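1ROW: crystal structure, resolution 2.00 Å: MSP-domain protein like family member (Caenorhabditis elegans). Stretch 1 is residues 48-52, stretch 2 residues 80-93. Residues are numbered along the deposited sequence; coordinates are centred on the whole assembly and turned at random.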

# COMPACT_ATOMS: atom_id res chain seq x y z
N VAL A 48 -6.42 -3.03 0.17
CA VAL A 48 -5.71 -3.13 1.44
C VAL A 48 -4.88 -4.41 1.45
O VAL A 48 -3.83 -4.48 2.10
N PHE A 49 -5.35 -5.43 0.74
CA PHE A 49 -4.64 -6.71 0.63
C PHE A 49 -4.39 -7.02 -0.84
O PHE A 49 -5.16 -6.60 -1.70
N GLY A 50 -3.33 -7.77 -1.12
CA GLY A 50 -3.06 -8.12 -2.50
C GLY A 50 -1.77 -8.88 -2.72
O GLY A 50 -1.04 -9.19 -1.78
N PHE A 51 -1.51 -9.18 -3.99
CA PHE A 51 -0.31 -9.90 -4.40
C PHE A 51 0.45 -9.06 -5.41
O PHE A 51 -0.12 -8.18 -6.05
N VAL A 52 1.75 -9.33 -5.55
CA VAL A 52 2.56 -8.66 -6.56
C VAL A 52 3.43 -9.78 -7.12
O VAL A 52 4.26 -10.34 -6.40
N SER A 80 6.69 -13.25 1.69
CA SER A 80 6.70 -14.21 0.61
C SER A 80 5.28 -14.78 0.49
O SER A 80 4.66 -15.13 1.49
N ALA A 81 4.77 -14.85 -0.73
CA ALA A 81 3.44 -15.39 -0.95
C ALA A 81 3.48 -16.90 -0.79
O ALA A 81 4.29 -17.58 -1.43
N PRO A 82 2.61 -17.45 0.06
CA PRO A 82 2.59 -18.90 0.27
C PRO A 82 2.06 -19.78 -0.87
O PRO A 82 1.18 -19.40 -1.64
N ALA A 83 2.66 -20.97 -0.96
CA ALA A 83 2.35 -22.01 -1.93
C ALA A 83 1.45 -21.64 -3.10
O ALA A 83 1.93 -21.20 -4.15
N ASP A 84 0.15 -21.80 -2.92
CA ASP A 84 -0.80 -21.49 -3.99
C ASP A 84 -1.92 -20.55 -3.57
O ASP A 84 -3.05 -20.72 -4.00
N ALA A 85 -1.61 -19.56 -2.74
CA ALA A 85 -2.62 -18.62 -2.28
C ALA A 85 -3.32 -17.93 -3.45
O ALA A 85 -2.66 -17.50 -4.40
N THR A 86 -4.64 -17.82 -3.37
CA THR A 86 -5.42 -17.16 -4.43
C THR A 86 -5.97 -15.83 -3.95
O THR A 86 -6.39 -15.00 -4.75
N ASP A 87 -5.99 -15.62 -2.63
CA ASP A 87 -6.43 -14.34 -2.10
C ASP A 87 -5.58 -14.01 -0.87
O ASP A 87 -5.58 -14.73 0.13
N ALA A 88 -4.85 -12.91 -1.01
CA ALA A 88 -3.93 -12.40 -0.00
C ALA A 88 -4.43 -12.27 1.43
O ALA A 88 -3.73 -12.63 2.37
N GLN A 89 -5.64 -11.75 1.61
CA GLN A 89 -6.14 -11.57 2.96
C GLN A 89 -6.27 -12.91 3.66
O GLN A 89 -5.89 -13.05 4.82
N ALA A 90 -6.80 -13.90 2.95
CA ALA A 90 -6.96 -15.23 3.52
C ALA A 90 -5.59 -15.79 3.88
O ALA A 90 -5.41 -16.33 4.97
N ALA A 91 -4.63 -15.64 2.97
CA ALA A 91 -3.29 -16.15 3.19
C ALA A 91 -2.50 -15.36 4.24
O ALA A 91 -1.71 -15.93 4.98
N PHE A 92 -2.72 -14.05 4.29
CA PHE A 92 -2.02 -13.20 5.25
C PHE A 92 -2.37 -13.62 6.68
O PHE A 92 -1.70 -13.25 7.64
N VAL A 93 -3.42 -14.42 6.79
CA VAL A 93 -3.89 -14.91 8.07
C VAL A 93 -2.90 -15.86 8.75
O VAL A 93 -2.93 -16.03 9.98

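The strand of stretch 1, residues 49-52, crosses the short helix that begins at Ala88 almost at right angles: the axes make 97° and approach to 7.4 Å. The backbone register places Gly50 and Ala88 at the crossing. The CA atoms of Gly50 and Ala88 lie 5.0 Å apart, those of Phe49 and Gln89 5.6 Å. Gly50 O sits 3.3 Å from Ala88 CB, so the alanine methyl rests against the strand backbone.

Phe49 and Phe51, two residues apart, fall on the same face of the strand, both with CA-to-CB directed toward stretch 2 and both in the m rotamer (chi1 -71° and -64°). They account for most of what stretch 1 contributes, with 102 and 117 Å² covered, and Ala88 CB is the bump received between them. It lies 4.2 Å from Phe49 CB and over one face of the Phe51 ring, 3.9 Å from the ring centroid and 13° off the normal, a CH-pi contact.

The Phe51 ring in turn fills a hollow formed by the loop leading into the helix. Its tip is deepest at the start of the helix, where Phe51 CZ reaches Ala88 N at 3.0 Å and Asp87 C at 3.4 Å; these are tight contacts with backbone. Ala85 CB, pointing toward the strand, meets Phe51 CZ at 3.7 Å, while Thr86 C lies at the ring edge, 3.5 Å from Phe51 CE2. Farther back, Ala81 CB approaches Phe51 CD1 at 4.4 Å. The methyls of Ala81 and Ala85 both lie against the ring, oblique to it.

Phe49 packs along the helix instead. Gln89 leaves its CA sideways, but an extended chain (chi1 -167°, chi2 168°) lays it across one face of the ring: Gln89 CG is 3.3 Å from the ring centroid, 10° off the normal, and Gln89 CD is 3.3 Å from Phe49 CE1. The stem lies over the ring centre, and the amide continues past the CE1 corner. Phe92 CB closes the ring edge, 4.0 Å from Phe49 CE2; Phe92 has chi1 at -140°, between wells.

The CA-to-CB bonds of Thr86 and Asp87 point away from the strand. Asp87 (chi1 71°, p) occupies the N-cap position, where its OD2 accepts a weak capping bond from Ala90 N at 3.4 Å, though the placement of OD2 is less certain. Across the interface, 428 Å² over both sides, no hydrogen bond is found; the contacts are van der Waals and CH-pi.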

# COMPACT_ATOMS: atom_id res chain seq x y z
CB VAL A 48 -6.70 -3.12 2.64
CG1 VAL A 48 -7.73 -4.20 2.47
CG2 VAL A 48 -5.94 -3.33 3.94
CB PHE A 49 -5.45 -7.87 1.21
CG PHE A 49 -5.58 -7.85 2.70
CD1 PHE A 49 -6.62 -7.16 3.32
CD2 PHE A 49 -4.67 -8.55 3.49
CE1 PHE A 49 -6.75 -7.17 4.71
CE2 PHE A 49 -4.80 -8.56 4.88
CZ PHE A 49 -5.84 -7.88 5.49
CB PHE A 51 -0.67 -11.22 -5.10
CG PHE A 51 -1.39 -12.21 -4.23
CD1 PHE A 51 -0.74 -12.84 -3.17
CD2 PHE A 51 -2.71 -12.56 -4.51
CE1 PHE A 51 -1.38 -13.80 -2.41
CE2 PHE A 51 -3.37 -13.53 -3.74
CZ PHE A 51 -2.70 -14.15 -2.69
CB VAL A 52 3.45 -7.54 -6.00
CG1 VAL A 52 4.02 -6.73 -7.15
CG2 VAL A 52 2.67 -6.64 -5.06
CB SER A 80 7.68 -15.34 0.93
OG SER A 80 7.52 -16.41 0.03
CB ALA A 81 2.95 -15.02 -2.33
CB PRO A 82 1.76 -19.05 1.55
CG PRO A 82 0.82 -17.90 1.47
CD PRO A 82 1.74 -16.77 1.04
CB ALA A 83 1.77 -23.23 -1.20
CB ASP A 84 -1.43 -22.79 -4.50
CG ASP A 84 -0.56 -23.51 -5.50
OD1 ASP A 84 -0.53 -24.76 -5.46
OD2 ASP A 84 0.10 -22.85 -6.33
CB ALA A 85 -1.98 -17.58 -1.36
CB THR A 86 -6.58 -18.04 -4.93
OG1 THR A 86 -7.28 -18.59 -3.81
CG2 THR A 86 -6.06 -19.16 -5.80
CB ASP A 87 -7.93 -14.34 -1.77
CG ASP A 87 -8.26 -15.18 -0.58
OD1 ASP A 87 -7.93 -16.37 -0.59
OD2 ASP A 87 -8.87 -14.63 0.37
CB ALA A 88 -3.36 -11.06 -0.47
CB GLN A 89 -7.49 -10.86 2.94
CG GLN A 89 -7.91 -10.36 4.32
CD GLN A 89 -9.08 -9.40 4.28
OE1 GLN A 89 -9.48 -8.85 5.30
NE2 GLN A 89 -9.63 -9.20 3.09
CB ALA A 90 -7.64 -16.14 2.51
CB ALA A 91 -2.52 -16.16 1.87
CB PHE A 92 -2.41 -11.74 5.04
CG PHE A 92 -1.27 -10.78 5.18
CD1 PHE A 92 -0.83 -10.38 6.44
CD2 PHE A 92 -0.60 -10.31 4.05
CE1 PHE A 92 0.25 -9.51 6.57
CE2 PHE A 92 0.48 -9.44 4.17
CZ PHE A 92 0.91 -9.04 5.43
CB VAL A 93 -5.24 -15.62 7.90
CG1 VAL A 93 -5.69 -16.24 9.20
CG2 VAL A 93 -6.28 -14.64 7.39